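Long-range contact in pyridoxine 4-oxidase (Mesorhizobium loti, PDB 4HA6), which oxidises the 4-hydroxymethyl group of pyridoxine as an FAD-dependent member of the GMC oxidoreductase family: residues Asn1-Gly13 against Leu20-Glu32. Sequence-based numbering, arbitrary orientation.
With FAD (flavin-adenine dinucleotide), chain B.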
ATOM      1  N   ASN A   1     -22.133   4.130 -16.313  1.00 38.86           N
ATOM      2  CA  ASN A   1     -22.297   4.901 -17.529  1.00 32.40           C
ATOM      3  C   ASN A   1     -22.284   6.410 -17.274  1.00 58.03           C
ATOM      4  O   ASN A   1     -21.216   7.009 -17.099  1.00 41.34           O
ATOM      5  CB  ASN A   1     -23.588   4.494 -18.244  1.00 44.28           C
ATOM      6  CG  ASN A   1     -23.327   3.785 -19.547  1.00 54.01           C
ATOM      7  OD1 ASN A   1     -22.240   3.246 -19.763  1.00 52.71           O
ATOM      8  ND2 ASN A   1     -24.320   3.785 -20.434  1.00 49.74           N
ATOM      9  N   CYS A   2     -23.480   7.004 -17.228  1.00 55.92           N
ATOM     10  CA  CYS A   2     -23.663   8.458 -17.285  1.00 36.35           C
ATOM     11  C   CYS A   2     -23.452   9.195 -15.953  1.00 29.22           C
ATOM     12  O   CYS A   2     -22.961  10.320 -15.926  1.00 28.58           O
ATOM     13  CB  CYS A   2     -25.068   8.782 -17.815  1.00 32.81           C
ATOM     14  SG  CYS A   2     -25.686   7.677 -19.134  1.00 82.15           S
ATOM     15  N   ASP A   3     -23.849   8.580 -14.851  1.00 22.87           N
ATOM     16  CA  ASP A   3     -23.828   9.285 -13.578  1.00 21.98           C
ATOM     17  C   ASP A   3     -22.415   9.411 -13.006  1.00 26.90           C
ATOM     18  O   ASP A   3     -21.967  10.516 -12.695  1.00 35.58           O
ATOM     19  CB  ASP A   3     -24.761   8.614 -12.566  1.00 27.66           C
ATOM     20  CG  ASP A   3     -26.195   9.095 -12.683  1.00 42.34           C
ATOM     21  OD1 ASP A   3     -27.096   8.232 -12.784  1.00 43.44           O
ATOM     22  OD2 ASP A   3     -26.423  10.328 -12.657  1.00 42.32           O
ATOM     23  N   ILE A   4     -21.719   8.286 -12.847  1.00 17.47           N
ATOM     24  CA  ILE A   4     -20.379   8.304 -12.248  1.00 13.60           C
ATOM     25  C   ILE A   4     -19.404   7.458 -13.039  1.00 12.67           C
ATOM     26  O   ILE A   4     -19.700   6.312 -13.367  1.00 15.32           O
ATOM     27  CB  ILE A   4     -20.355   7.689 -10.840  1.00 12.69           C
ATOM     28  CG1 ILE A   4     -21.636   7.987 -10.078  1.00 22.65           C
ATOM     29  CG2 ILE A   4     -19.113   8.151 -10.058  1.00 15.19           C
ATOM     30  CD1 ILE A   4     -22.022   6.857  -9.163  1.00 25.44           C
ATOM     31  N   VAL A   5     -18.223   8.002 -13.297  1.00  9.96           N
ATOM     32  CA  VAL A   5     -17.155   7.222 -13.906  1.00 11.84           C
ATOM     33  C   VAL A   5     -16.018   7.018 -12.907  1.00 10.39           C
ATOM     34  O   VAL A   5     -15.521   7.982 -12.320  1.00  8.61           O
ATOM     35  CB  VAL A   5     -16.617   7.893 -15.180  1.00  9.25           C
ATOM     36  CG1 VAL A   5     -15.287   7.280 -15.571  1.00  5.47           C
ATOM     37  CG2 VAL A   5     -17.620   7.742 -16.312  1.00 15.40           C
ATOM     38  N   ILE A   6     -15.618   5.762 -12.711  1.00  8.80           N
ATOM     39  CA  ILE A   6     -14.482   5.428 -11.849  1.00  7.85           C
ATOM     40  C   ILE A   6     -13.267   5.079 -12.705  1.00 10.74           C
ATOM     41  O   ILE A   6     -13.325   4.168 -13.556  1.00  6.73           O
ATOM     42  CB  ILE A   6     -14.815   4.242 -10.894  1.00  6.67           C
ATOM     43  CG1 ILE A   6     -16.080   4.544 -10.079  1.00  2.95           C
ATOM     44  CG2 ILE A   6     -13.655   3.921  -9.974  1.00  6.39           C
ATOM     45  CD1 ILE A   6     -16.672   3.310  -9.402  1.00  4.71           C
ATOM     46  N   VAL A   7     -12.169   5.800 -12.483  1.00  5.66           N
ATOM     47  CA  VAL A   7     -10.957   5.593 -13.268  1.00  3.51           C
ATOM     48  C   VAL A   7      -9.975   4.727 -12.483  1.00  4.31           C
ATOM     49  O   VAL A   7      -9.405   5.169 -11.481  1.00  6.68           O
ATOM     50  CB  VAL A   7     -10.281   6.927 -13.637  1.00  4.21           C
ATOM     51  CG1 VAL A   7      -8.994   6.677 -14.433  1.00  4.13           C
ATOM     52  CG2 VAL A   7     -11.246   7.822 -14.420  1.00  7.09           C
ATOM     53  N   GLY A   8      -9.776   3.493 -12.936  1.00  5.60           N
ATOM     54  CA  GLY A   8      -8.886   2.572 -12.254  1.00  6.07           C
ATOM     55  C   GLY A   8      -9.640   1.526 -11.453  1.00  8.10           C
ATOM     56  O   GLY A   8     -10.292   1.862 -10.454  1.00  5.76           O
ATOM     57  N   GLY A   9      -9.534   0.263 -11.883  1.00  6.18           N
ATOM     58  CA  GLY A   9     -10.218  -0.848 -11.244  1.00  6.90           C
ATOM     59  C   GLY A   9      -9.344  -1.641 -10.282  1.00 10.67           C
ATOM     60  O   GLY A   9      -9.292  -2.873 -10.356  1.00 11.52           O
ATOM     61  N   GLY A  10      -8.668  -0.942  -9.370  1.00  3.98           N
ATOM     62  CA  GLY A  10      -7.749  -1.582  -8.445  1.00  4.93           C
ATOM     63  C   GLY A  10      -8.431  -1.853  -7.113  1.00  5.54           C
ATOM     64  O   GLY A  10      -9.577  -2.285  -7.076  1.00  4.46           O
ATOM     65  N   SER A  11      -7.740  -1.618  -6.008  1.00  6.09           N
ATOM     66  CA  SER A  11      -8.351  -1.911  -4.711  1.00  6.03           C
ATOM     67  C   SER A  11      -9.540  -1.000  -4.437  1.00  4.77           C
ATOM     68  O   SER A  11     -10.658  -1.475  -4.265  1.00  8.28           O
ATOM     69  CB  SER A  11      -7.324  -1.798  -3.593  1.00  6.24           C
ATOM     70  OG  SER A  11      -6.285  -2.729  -3.828  1.00  6.50           O
ATOM     71  N   ALA A  12      -9.294   0.306  -4.449  1.00  2.21           N
ATOM     72  CA  ALA A  12     -10.328   1.318  -4.215  1.00  6.27           C
ATOM     73  C   ALA A  12     -11.405   1.317  -5.303  1.00  6.27           C
ATOM     74  O   ALA A  12     -12.603   1.483  -5.020  1.00  4.51           O
ATOM     75  CB  ALA A  12      -9.690   2.701  -4.141  1.00  5.54           C
ATOM     76  N   GLY A  13     -10.968   1.179  -6.558  1.00  7.56           N
ATOM     77  CA  GLY A  13     -11.889   1.150  -7.682  1.00  3.69           C
ATOM     78  C   GLY A  13     -12.826  -0.048  -7.644  1.00  4.59           C
ATOM     79  O   GLY A  13     -14.007   0.088  -7.940  1.00  6.97           O
ATOM     80  N   LEU A  20     -21.007   1.933  -5.201  1.00  8.65           N
ATOM     81  CA  LEU A  20     -21.777   2.987  -5.857  1.00 12.02           C
ATOM     82  C   LEU A  20     -22.964   2.399  -6.626  1.00  9.14           C
ATOM     83  O   LEU A  20     -24.063   2.936  -6.568  1.00 22.08           O
ATOM     84  CB  LEU A  20     -20.878   3.840  -6.774  1.00 11.08           C
ATOM     85  CG  LEU A  20     -19.742   4.556  -6.037  1.00 10.21           C
ATOM     86  CD1 LEU A  20     -19.014   5.575  -6.911  1.00 10.27           C
ATOM     87  CD2 LEU A  20     -20.273   5.221  -4.791  1.00  9.21           C
ATOM     88  N   SER A  21     -22.758   1.273  -7.299  1.00 12.14           N
ATOM     89  CA  SER A  21     -23.814   0.679  -8.118  1.00 13.68           C
ATOM     90  C   SER A  21     -24.908  -0.020  -7.305  1.00 13.98           C
ATOM     91  O   SER A  21     -25.897  -0.496  -7.873  1.00 16.32           O
ATOM     92  CB  SER A  21     -23.222  -0.287  -9.139  1.00 11.11           C
ATOM     93  OG  SER A  21     -22.595  -1.368  -8.482  1.00 11.13           O
ATOM     94  N   GLU A  22     -24.736  -0.088  -5.985  1.00 14.64           N
ATOM     95  CA  GLU A  22     -25.805  -0.561  -5.101  1.00 17.50           C
ATOM     96  C   GLU A  22     -27.048   0.341  -5.189  1.00 12.87           C
ATOM     97  O   GLU A  22     -28.167  -0.096  -4.919  1.00 15.01           O
ATOM     98  CB  GLU A  22     -25.288  -0.686  -3.664  1.00  9.04           C
ATOM     99  CG  GLU A  22     -24.336  -1.860  -3.499  1.00 19.55           C
ATOM    100  CD  GLU A  22     -23.783  -1.983  -2.094  1.00 16.52           C
ATOM    101  OE1 GLU A  22     -24.227  -1.232  -1.204  1.00 17.55           O
ATOM    102  OE2 GLU A  22     -22.896  -2.834  -1.884  1.00 25.04           O
ATOM    103  N   ASP A  23     -26.836   1.593  -5.579  1.00 14.45           N
ATOM    104  CA  ASP A  23     -27.928   2.513  -5.913  1.00 14.98           C
ATOM    105  C   ASP A  23     -28.424   2.227  -7.329  1.00 17.87           C
ATOM    106  O   ASP A  23     -27.736   2.509  -8.312  1.00 14.48           O
ATOM    107  CB  ASP A  23     -27.444   3.966  -5.802  1.00 19.02           C
ATOM    108  CG  ASP A  23     -28.550   4.992  -6.086  1.00 21.92           C
ATOM    109  OD1 ASP A  23     -29.726   4.597  -6.273  1.00 24.11           O
ATOM    110  OD2 ASP A  23     -28.231   6.201  -6.106  1.00 29.08           O
ATOM    111  N   PRO A  24     -29.631   1.664  -7.442  1.00 19.47           N
ATOM    112  CA  PRO A  24     -30.154   1.317  -8.769  1.00 12.73           C
ATOM    113  C   PRO A  24     -30.399   2.547  -9.642  1.00 14.10           C
ATOM    114  O   PRO A  24     -30.546   2.403 -10.853  1.00 24.38           O
ATOM    115  CB  PRO A  24     -31.476   0.599  -8.454  1.00 13.77           C
ATOM    116  CG  PRO A  24     -31.843   1.043  -7.059  1.00 21.24           C
ATOM    117  CD  PRO A  24     -30.534   1.257  -6.352  1.00 13.62           C
ATOM    118  N   ASP A  25     -30.434   3.732  -9.040  1.00 17.70           N
ATOM    119  CA  ASP A  25     -30.684   4.960  -9.793  1.00 18.29           C
ATOM    120  C   ASP A  25     -29.367   5.582 -10.253  1.00 23.21           C
ATOM    121  O   ASP A  25     -29.344   6.635 -10.891  1.00 15.57           O
ATOM    122  CB  ASP A  25     -31.452   5.958  -8.921  1.00 18.11           C
ATOM    123  CG  ASP A  25     -32.750   5.376  -8.361  1.00 21.71           C
ATOM    124  OD1 ASP A  25     -33.471   4.667  -9.099  1.00 20.96           O
ATOM    125  OD2 ASP A  25     -33.045   5.618  -7.169  1.00 35.46           O
ATOM    126  N   SER A  26     -28.265   4.926  -9.904  1.00 18.80           N
ATOM    127  CA  SER A  26     -26.935   5.397 -10.278  0.71 20.82           C
ATOM    128  C   SER A  26     -26.385   4.557 -11.419  1.00 16.14           C
ATOM    129  O   SER A  26     -26.425   3.328 -11.368  1.00 18.96           O
ATOM    130  CB  SER A  26     -25.977   5.329  -9.078  0.71 22.25           C
ATOM    131  OG  SER A  26     -26.227   6.383  -8.161  0.71 22.38           O
ATOM    132  N   ARG A  27     -25.875   5.222 -12.444  1.00 11.45           N
ATOM    133  CA  ARG A  27     -25.235   4.529 -13.551  1.00 14.29           C
ATOM    134  C   ARG A  27     -23.726   4.651 -13.377  1.00 14.81           C
ATOM    135  O   ARG A  27     -23.180   5.754 -13.388  1.00 14.35           O
ATOM    136  CB  ARG A  27     -25.657   5.153 -14.876  1.00 18.25           C
ATOM    137  CG  ARG A  27     -26.268   4.173 -15.861  1.00 40.63           C
ATOM    138  CD  ARG A  27     -27.003   4.918 -16.968  1.00 48.22           C
ATOM    139  NE  ARG A  27     -27.824   4.020 -17.775  1.00 65.06           N
ATOM    140  CZ  ARG A  27     -28.870   4.408 -18.500  1.00 70.54           C
ATOM    141  NH1 ARG A  27     -29.230   5.685 -18.518  1.00 77.15           N
ATOM    142  NH2 ARG A  27     -29.562   3.521 -19.202  1.00 58.56           N
ATOM    143  N   VAL A  28     -23.054   3.514 -13.245  1.00 13.06           N
ATOM    144  CA  VAL A  28     -21.642   3.495 -12.896  1.00 13.40           C
ATOM    145  C   VAL A  28     -20.807   2.838 -13.988  1.00 16.78           C
ATOM    146  O   VAL A  28     -21.107   1.722 -14.426  1.00 18.60           O
ATOM    147  CB  VAL A  28     -21.424   2.731 -11.575  1.00 12.33           C
ATOM    148  CG1 VAL A  28     -19.924   2.636 -11.229  1.00 10.12           C
ATOM    149  CG2 VAL A  28     -22.219   3.398 -10.451  1.00 10.12           C
ATOM    150  N   LEU A  29     -19.771   3.540 -14.440  1.00 13.74           N
ATOM    151  CA  LEU A  29     -18.817   2.981 -15.399  1.00 10.56           C
ATOM    152  C   LEU A  29     -17.437   2.852 -14.745  1.00 18.77           C
ATOM    153  O   LEU A  29     -16.915   3.818 -14.171  1.00 10.21           O
ATOM    154  CB  LEU A  29     -18.734   3.862 -16.651  1.00 14.35           C
ATOM    155  CG  LEU A  29     -17.570   3.618 -17.615  1.00 10.30           C
ATOM    156  CD1 LEU A  29     -17.697   2.237 -18.255  1.00  5.70           C
ATOM    157  CD2 LEU A  29     -17.521   4.728 -18.678  1.00 13.55           C
ATOM    158  N   LEU A  30     -16.849   1.661 -14.830  1.00 10.40           N
ATOM    159  CA  LEU A  30     -15.501   1.432 -14.310  1.00 15.94           C
ATOM    160  C   LEU A  30     -14.522   1.291 -15.474  1.00 16.30           C
ATOM    161  O   LEU A  30     -14.730   0.455 -16.360  1.00 14.22           O
ATOM    162  CB  LEU A  30     -15.475   0.171 -13.431  1.00  9.85           C
ATOM    163  CG  LEU A  30     -14.122  -0.240 -12.850  1.00 13.45           C
ATOM    164  CD1 LEU A  30     -13.526   0.903 -12.051  1.00  6.98           C
ATOM    165  CD2 LEU A  30     -14.231  -1.502 -12.002  1.00  6.20           C
ATOM    166  N   ILE A  31     -13.471   2.113 -15.490  1.00 10.22           N
ATOM    167  CA  ILE A  31     -12.485   2.070 -16.588  1.00  8.06           C
ATOM    168  C   ILE A  31     -11.126   1.588 -16.086  1.00 10.34           C
ATOM    169  O   ILE A  31     -10.477   2.276 -15.288  1.00 11.78           O
ATOM    170  CB  ILE A  31     -12.320   3.446 -17.280  1.00  9.11           C
ATOM    171  CG1 ILE A  31     -13.683   4.005 -17.699  1.00  7.80           C
ATOM    172  CG2 ILE A  31     -11.371   3.353 -18.484  1.00  9.54           C
ATOM    173  CD1 ILE A  31     -13.604   5.367 -18.371  1.00 13.95           C
ATOM    174  N   GLU A  32     -10.708   0.409 -16.551  1.00  6.53           N
ATOM    175  CA  GLU A  32      -9.462  -0.214 -16.098  1.00 12.95           C
ATOM    176  C   GLU A  32      -8.453  -0.362 -17.231  1.00 13.05           C
ATOM    177  O   GLU A  32      -8.782  -0.864 -18.305  1.00  9.86           O
ATOM    178  CB  GLU A  32      -9.737  -1.595 -15.465  1.00  5.38           C
ATOM    179  CG  GLU A  32      -8.492  -2.464 -15.264  1.00 12.09           C
ATOM    180  CD  GLU A  32      -7.427  -1.795 -14.405  1.00 17.64           C
ATOM    181  OE1 GLU A  32      -7.802  -1.008 -13.494  1.00 10.90           O
ATOM    182  OE2 GLU A  32      -6.216  -2.057 -14.635  1.00 10.24           O
TER
HETATM  183  PA  FAD B 601      -4.190   0.130  -7.128  1.00  5.73           P
HETATM  184  O1A FAD B 601      -4.802  -1.039  -6.368  1.00 11.80           O
HETATM  185  O2A FAD B 601      -2.755   0.033  -7.564  1.00 14.87           O
HETATM  186  O5B FAD B 601      -5.131   0.394  -8.418  1.00 10.88           O
HETATM  187  C5B FAD B 601      -4.787   1.242  -9.509  1.00  9.36           C
HETATM  188  C4B FAD B 601      -5.558   0.691 -10.701  1.00  7.48           C
HETATM  189  O4B FAD B 601      -5.841   1.706 -11.669  1.00  9.63           O
HETATM  190  C3B FAD B 601      -4.750  -0.384 -11.417  1.00 14.77           C
HETATM  191  O3B FAD B 601      -5.651  -1.476 -11.665  1.00  7.86           O
HETATM  192  C2B FAD B 601      -4.296   0.273 -12.718  1.00  9.88           C
HETATM  193  O2B FAD B 601      -4.167  -0.689 -13.780  1.00 13.44           O
HETATM  194  C1B FAD B 601      -5.405   1.289 -12.977  1.00  9.52           C
HETATM  195  N9A FAD B 601      -4.986   2.515 -13.719  1.00  6.29           N
HETATM  196  C8A FAD B 601      -3.870   3.246 -13.511  1.00  7.45           C
HETATM  197  N7A FAD B 601      -3.833   4.309 -14.360  1.00  6.62           N
HETATM  198  C5A FAD B 601      -4.946   4.275 -15.131  1.00  8.04           C
HETATM  199  C6A FAD B 601      -5.526   5.104 -16.220  1.00  9.04           C
HETATM  200  N6A FAD B 601      -4.886   6.230 -16.670  1.00  5.51           N
HETATM  201  N1A FAD B 601      -6.718   4.706 -16.750  1.00 12.05           N
HETATM  202  C2A FAD B 601      -7.364   3.607 -16.308  1.00 11.02           C
HETATM  203  N3A FAD B 601      -6.886   2.820 -15.317  1.00 10.89           N
HETATM  204  C4A FAD B 601      -5.703   3.092 -14.697  1.00  7.67           C
HETATM  205  N1  FAD B 601      -0.725  -3.723   1.096  1.00  3.53           N
HETATM  206  C2  FAD B 601      -1.094  -4.337   2.235  1.00  5.81           C
HETATM  207  O2  FAD B 601      -1.841  -3.721   3.028  1.00  5.95           O
HETATM  208  N3  FAD B 601      -0.667  -5.571   2.565  1.00  6.79           N
HETATM  209  C4  FAD B 601       0.143  -6.286   1.766  1.00 17.18           C
HETATM  210  O4  FAD B 601       0.544  -7.434   2.094  1.00 23.04           O
HETATM  211  C4X FAD B 601       0.592  -5.678   0.494  1.00 13.55           C
HETATM  212  N5  FAD B 601       1.419  -6.318  -0.359  1.00 19.64           N
HETATM  213  C5X FAD B 601       1.799  -5.744  -1.527  1.00 22.62           C
HETATM  214  C6  FAD B 601       2.645  -6.419  -2.405  1.00 21.04           C
HETATM  215  C7  FAD B 601       3.028  -5.833  -3.607  1.00 21.08           C
HETATM  216  C7M FAD B 601       3.942  -6.579  -4.547  1.00 14.12           C
HETATM  217  C8  FAD B 601       2.530  -4.475  -3.962  1.00 18.15           C
HETATM  218  C8M FAD B 601       2.953  -3.841  -5.261  1.00 13.74           C
HETATM  219  C9  FAD B 601       1.681  -3.790  -3.093  1.00  9.98           C
HETATM  220  C9A FAD B 601       1.309  -4.383  -1.886  1.00 12.21           C
HETATM  221  N10 FAD B 601       0.457  -3.701  -1.000  1.00 10.91           N
HETATM  222  C10 FAD B 601       0.084  -4.325   0.199  1.00  8.81           C
HETATM  223  C1' FAD B 601      -0.026  -2.354  -1.328  1.00 10.97           C
HETATM  224  C2' FAD B 601      -1.483  -2.336  -1.762  1.00 10.50           C
HETATM  225  O2' FAD B 601      -1.730  -3.389  -2.708  1.00 13.30           O
HETATM  226  C3' FAD B 601      -1.740  -0.969  -2.400  1.00  9.79           C
HETATM  227  O3' FAD B 601      -1.306   0.048  -1.482  1.00  5.53           O
HETATM  228  C4' FAD B 601      -3.208  -0.778  -2.738  1.00 10.95           C
HETATM  229  O4' FAD B 601      -3.609  -1.852  -3.606  1.00 14.26           O
HETATM  230  C5' FAD B 601      -3.458   0.583  -3.397  1.00  6.90           C
HETATM  231  O5' FAD B 601      -4.715   0.526  -4.068  1.00 11.88           O
HETATM  232  P   FAD B 601      -5.183   1.758  -4.977  1.00 12.17           P
HETATM  233  O1P FAD B 601      -6.675   1.662  -5.271  1.00  8.76           O
HETATM  234  O2P FAD B 601      -4.623   3.046  -4.408  1.00  5.02           O
HETATM  235  O3P FAD B 601      -4.352   1.509  -6.326  1.00  7.05           O
HETATM  236  O   HOH W   1     -23.149   1.337 -16.573  1.00 15.30           O
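With CG anti to the backbone N (chi1 166°) and the chain bent at chi2 (57°), the carboxylate of Glu32 is brought up against Gly9, whose backbone N-H meets OE1 at 2.7 Å, nearly along the C-O axis. OE1 also accepts from ribose O3B of FAD, while OE2 takes O2B at 2.6 Å and the backbone N of Gly34. A two-oxygen acid suits this place, since it grips both ribose hydroxyls and the glycine loop together; an alanine here would probably leave O2B and O3B without these acceptors and the Gly9 N-H without its mate. Strands 4-7 and 28-31 run parallel as neighbours in a Rossmann-type beta-alpha-beta unit, joined by helix 11-20. Gly8, Gly10 and Gly13 fit its GxGxxG pattern: a CB on Gly8 or Gly10 would strike FAD, and one on Gly13 the carbonyl O of Gly8. At the helix start, the backbone N-H groups of Ser11 and Ala12 bind diphosphate oxygens O1A and O1P. Between the strands, Ile6 N donates to Leu29 O and Ile6 O accepts from Ile31 N, both at 2.8 Å. Branched aliphatic residues fill the faces: Ile4 CD1 lies 3.7 Å from Val28 CG2, and the Ile4 side chain crosses that of Leu20 at about a right angle, whereas Val5 and Leu29 lie side by side on the other face. Near the chain start, Asp3 OD1 accepts from Arg27 N through its anti lone pair (3.3 Å).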